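Local coordinates for protein Polyphosphate:AMP phosphotransferase (Pseudomonas aeruginosa PAO1, PDB 3CZP) that uses inorganic polyphosphate as phosphate donor to convert AMP to ADP and, with lower efficiency, GMP to GDP, at residues K151-L156 and W210-G215. Numbering follows the deposited sequence.
Sequences KFWFHL and WYVVEG. With ACT (acetate ion), chain E.
Lys151 NZ is gripped by three partners: a salt bridge to Glu139 OE1 and hydrogen bonds to Thr203 O and Tyr111 OH. The bend at chi3 (-104°) takes the chain over the five-membered part of the Trp210 indole, on the same face as CB. Lys151 NZ lies 3.3 Å from Trp210 NE1, but both are donors and make no hydrogen bond. Trp210 NE1 is hydrogen-bonded to Thr203 OG1 instead. Nearer the backbone, Lys151 CB sits over one face, 3.6 Å from the centroid of the Trp210 six-membered ring, a CH-pi contact. The edge of this ring meets the 151-156 backbone: Trp210 CZ3 is 3.7 Å from Phe152 O. With CG anti to the backbone N (chi1 176°), the Trp153 indole extends alongside Val212, and Trp153 CD1 lies 3.9 Å from Val212 CG1. Trp153 NE1 gives a weak hydrogen bond to His155 ND1, while His155 NE2 is hydrogen-bonded to Glu8 OE2. Leu200 of helix 186-203 touches the side chains of Trp153, Trp210 and Val212.

Phe152, Phe154, Tyr211 and Val213 line the other face. Phe152 CD1 touches Tyr211 CB at 3.7 Å and reaches Val213 CG2. The Phe152 and Tyr211 side chains cross obliquely, their ring planes inclined at 33°. Helix 218-238 packs on both. Tyr211 OH gives a hydrogen bond to an acetate ion, probably from the crystallisation liquor.

Five backbone hydrogen bonds join the strands. Tyr211 N meets Lys151 O nearly along the C=O axis, at 2.8 Å. Trp153 and His155 each donate to 210-215 and accept from it, and Gly215 N to His155 O is the last rung. This ladder joins edge strand 210-214 to strand 148-155 in a parallel sheet of order 2-3-1-4-5, the P-loop kinase-like core of the first PPK2 domain, which seems to be catalytically inactive.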
ATOM      1  N   LYS A 151       1.715  14.004  21.982  1.00 22.25           N
ATOM      2  CA  LYS A 151       2.235  12.853  22.738  1.00 22.27           C
ATOM      3  C   LYS A 151       1.708  12.870  24.206  1.00 22.84           C
ATOM      4  O   LYS A 151       1.955  13.802  24.961  1.00 24.36           O
ATOM      5  CB  LYS A 151       3.757  12.826  22.719  1.00 22.13           C
ATOM      6  CG  LYS A 151       4.372  13.032  21.347  1.00 23.65           C
ATOM      7  CD  LYS A 151       5.824  12.868  21.400  1.00 23.24           C
ATOM      8  CE  LYS A 151       6.549  14.207  21.356  1.00 23.16           C
ATOM      9  NZ  LYS A 151       7.880  13.872  21.530  1.00 29.97           N
ATOM     10  N   PHE A 152       1.030  11.804  24.606  1.00 21.87           N
ATOM     11  CA  PHE A 152       0.447  11.748  25.910  1.00 22.70           C
ATOM     12  C   PHE A 152       1.097  10.649  26.681  1.00 21.85           C
ATOM     13  O   PHE A 152       1.167   9.488  26.229  1.00 22.67           O
ATOM     14  CB  PHE A 152      -1.082  11.557  25.873  1.00 20.53           C
ATOM     15  CG  PHE A 152      -1.825  12.685  25.277  1.00 23.65           C
ATOM     16  CD1 PHE A 152      -2.101  13.837  25.999  1.00 21.94           C
ATOM     17  CD2 PHE A 152      -2.306  12.592  23.974  1.00 23.71           C
ATOM     18  CE1 PHE A 152      -2.817  14.872  25.402  1.00 21.07           C
ATOM     19  CE2 PHE A 152      -3.059  13.609  23.400  1.00 23.74           C
ATOM     20  CZ  PHE A 152      -3.289  14.734  24.083  1.00 21.29           C
ATOM     21  N   TRP A 153       1.557  11.024  27.860  1.00 22.57           N
ATOM     22  CA  TRP A 153       2.056  10.106  28.850  1.00 23.15           C
ATOM     23  C   TRP A 153       1.078  10.027  30.023  1.00 23.38           C
ATOM     24  O   TRP A 153       0.948  10.957  30.806  1.00 24.06           O
ATOM     25  CB  TRP A 153       3.443  10.567  29.341  1.00 24.78           C
ATOM     26  CG  TRP A 153       4.014   9.702  30.467  1.00 23.72           C
ATOM     27  CD1 TRP A 153       3.634   9.697  31.755  1.00 25.96           C
ATOM     28  CD2 TRP A 153       5.057   8.745  30.356  1.00 25.78           C
ATOM     29  NE1 TRP A 153       4.341   8.760  32.467  1.00 26.88           N
ATOM     30  CE2 TRP A 153       5.238   8.173  31.621  1.00 27.60           C
ATOM     31  CE3 TRP A 153       5.852   8.298  29.302  1.00 27.42           C
ATOM     32  CZ2 TRP A 153       6.215   7.237  31.870  1.00 29.61           C
ATOM     33  CZ3 TRP A 153       6.812   7.334  29.562  1.00 26.83           C
ATOM     34  CH2 TRP A 153       6.983   6.828  30.812  1.00 26.17           C
ATOM     35  N   PHE A 154       0.395   8.897  30.116  1.00 24.22           N
ATOM     36  CA  PHE A 154      -0.541   8.578  31.168  1.00 24.84           C
ATOM     37  C   PHE A 154       0.221   8.080  32.389  1.00 26.03           C
ATOM     38  O   PHE A 154       0.949   7.065  32.305  1.00 26.78           O
ATOM     39  CB  PHE A 154      -1.519   7.499  30.679  1.00 24.57           C
ATOM     40  CG  PHE A 154      -2.474   8.001  29.623  1.00 25.20           C
ATOM     41  CD1 PHE A 154      -3.774   8.363  29.950  1.00 27.53           C
ATOM     42  CD2 PHE A 154      -2.045   8.205  28.312  1.00 25.04           C
ATOM     43  CE1 PHE A 154      -4.623   8.891  28.993  1.00 27.98           C
ATOM     44  CE2 PHE A 154      -2.929   8.693  27.334  1.00 24.73           C
ATOM     45  CZ  PHE A 154      -4.191   9.033  27.675  1.00 24.49           C
ATOM     46  N   HIS A 155       0.089   8.796  33.503  1.00 26.19           N
ATOM     47  CA  HIS A 155       0.923   8.550  34.656  1.00 26.16           C
ATOM     48  C   HIS A 155       0.174   7.998  35.867  1.00 26.88           C
ATOM     49  O   HIS A 155      -0.938   8.411  36.149  1.00 25.81           O
ATOM     50  CB  HIS A 155       1.581   9.845  35.113  1.00 25.75           C
ATOM     51  CG  HIS A 155       2.707   9.610  36.050  1.00 27.60           C
ATOM     52  ND1 HIS A 155       3.784   8.814  35.726  1.00 29.78           N
ATOM     53  CD2 HIS A 155       2.907  10.018  37.325  1.00 27.48           C
ATOM     54  CE1 HIS A 155       4.618   8.777  36.748  1.00 29.60           C
ATOM     55  NE2 HIS A 155       4.101   9.491  37.732  1.00 29.49           N
ATOM     56  N   LEU A 156       0.862   7.133  36.626  1.00 27.30           N
ATOM     57  CA  LEU A 156       0.501   6.844  37.998  1.00 28.15           C
ATOM     58  C   LEU A 156       1.778   6.861  38.781  1.00 29.02           C
ATOM     59  O   LEU A 156       2.844   6.564  38.257  1.00 29.06           O
ATOM     60  CB  LEU A 156      -0.169   5.472  38.148  1.00 28.54           C
ATOM     61  CG  LEU A 156      -1.520   5.147  37.488  1.00 26.51           C
ATOM     62  CD1 LEU A 156      -1.803   3.626  37.616  1.00 24.90           C
ATOM     63  CD2 LEU A 156      -2.648   6.015  38.062  1.00 25.18           C
ATOM     64  N   TRP A 210       5.392  16.841  25.089  1.00 24.83           N
ATOM     65  CA  TRP A 210       4.825  15.704  25.813  1.00 24.10           C
ATOM     66  C   TRP A 210       3.822  16.276  26.797  1.00 24.33           C
ATOM     67  O   TRP A 210       4.123  17.266  27.499  1.00 23.49           O
ATOM     68  CB  TRP A 210       5.902  14.930  26.594  1.00 24.01           C
ATOM     69  CG  TRP A 210       6.532  13.869  25.836  1.00 23.45           C
ATOM     70  CD1 TRP A 210       7.728  13.926  25.194  1.00 23.67           C
ATOM     71  CD2 TRP A 210       6.004  12.572  25.608  1.00 22.00           C
ATOM     72  NE1 TRP A 210       7.992  12.721  24.589  1.00 25.22           N
ATOM     73  CE2 TRP A 210       6.950  11.868  24.839  1.00 22.80           C
ATOM     74  CE3 TRP A 210       4.817  11.923  25.985  1.00 23.99           C
ATOM     75  CZ2 TRP A 210       6.740  10.569  24.422  1.00 23.60           C
ATOM     76  CZ3 TRP A 210       4.622  10.600  25.585  1.00 24.98           C
ATOM     77  CH2 TRP A 210       5.557   9.953  24.802  1.00 24.81           C
ATOM     78  N   TYR A 211       2.694  15.597  26.937  1.00 23.44           N
ATOM     79  CA  TYR A 211       1.700  16.001  27.946  1.00 24.68           C
ATOM     80  C   TYR A 211       1.606  14.850  28.949  1.00 25.29           C
ATOM     81  O   TYR A 211       1.216  13.758  28.589  1.00 24.70           O
ATOM     82  CB  TYR A 211       0.365  16.271  27.266  1.00 25.16           C
ATOM     83  CG  TYR A 211       0.377  17.406  26.244  1.00 23.81           C
ATOM     84  CD1 TYR A 211       0.329  18.702  26.651  1.00 28.31           C
ATOM     85  CD2 TYR A 211       0.453  17.149  24.884  1.00 27.23           C
ATOM     86  CE1 TYR A 211       0.342  19.746  25.746  1.00 29.08           C
ATOM     87  CE2 TYR A 211       0.448  18.168  23.966  1.00 26.71           C
ATOM     88  CZ  TYR A 211       0.405  19.476  24.423  1.00 28.09           C
ATOM     89  OH  TYR A 211       0.385  20.552  23.526  1.00 34.20           O
ATOM     90  N   VAL A 212       2.001  15.115  30.197  1.00 25.81           N
ATOM     91  CA  VAL A 212       1.942  14.138  31.273  1.00 25.63           C
ATOM     92  C   VAL A 212       0.596  14.301  31.981  1.00 26.06           C
ATOM     93  O   VAL A 212       0.285  15.352  32.550  1.00 26.10           O
ATOM     94  CB  VAL A 212       3.113  14.273  32.266  1.00 25.95           C
ATOM     95  CG1 VAL A 212       2.977  13.220  33.392  1.00 26.04           C
ATOM     96  CG2 VAL A 212       4.474  14.164  31.528  1.00 24.96           C
ATOM     97  N   VAL A 213      -0.241  13.290  31.865  1.00 26.20           N
ATOM     98  CA  VAL A 213      -1.608  13.374  32.392  1.00 26.52           C
ATOM     99  C   VAL A 213      -1.757  12.361  33.497  1.00 26.52           C
ATOM    100  O   VAL A 213      -1.579  11.161  33.247  1.00 26.98           O
ATOM    101  CB  VAL A 213      -2.640  13.049  31.283  1.00 26.81           C
ATOM    102  CG1 VAL A 213      -4.113  13.214  31.829  1.00 23.83           C
ATOM    103  CG2 VAL A 213      -2.393  13.954  30.041  1.00 26.00           C
ATOM    104  N   GLU A 214      -2.060  12.820  34.710  1.00 27.46           N
ATOM    105  CA  GLU A 214      -2.304  11.911  35.820  1.00 28.12           C
ATOM    106  C   GLU A 214      -3.538  11.024  35.559  1.00 27.79           C
ATOM    107  O   GLU A 214      -4.638  11.511  35.270  1.00 27.34           O
ATOM    108  CB  GLU A 214      -2.471  12.686  37.142  1.00 28.43           C
ATOM    109  CG  GLU A 214      -2.518  11.732  38.335  1.00 29.33           C
ATOM    110  CD  GLU A 214      -2.502  12.429  39.694  1.00 32.43           C
ATOM    111  OE1 GLU A 214      -2.360  13.679  39.729  1.00 35.60           O
ATOM    112  OE2 GLU A 214      -2.617  11.703  40.727  1.00 37.08           O
ATOM    113  N   GLY A 215      -3.354   9.714  35.665  1.00 27.91           N
ATOM    114  CA  GLY A 215      -4.377   8.780  35.231  1.00 28.13           C
ATOM    115  C   GLY A 215      -5.238   8.150  36.309  1.00 28.20           C
ATOM    116  O   GLY A 215      -6.032   7.239  36.029  1.00 30.37           O
TER
HETATM  117  C   ACT E 608       0.875  20.618  19.651  1.00 57.54           C
HETATM  118  O   ACT E 608      -0.007  20.641  20.539  1.00 56.98           O
HETATM  119  OXT ACT E 608       1.246  19.469  19.338  1.00 56.44           O
HETATM  120  CH3 ACT E 608       1.465  21.866  19.032  1.00 57.38           C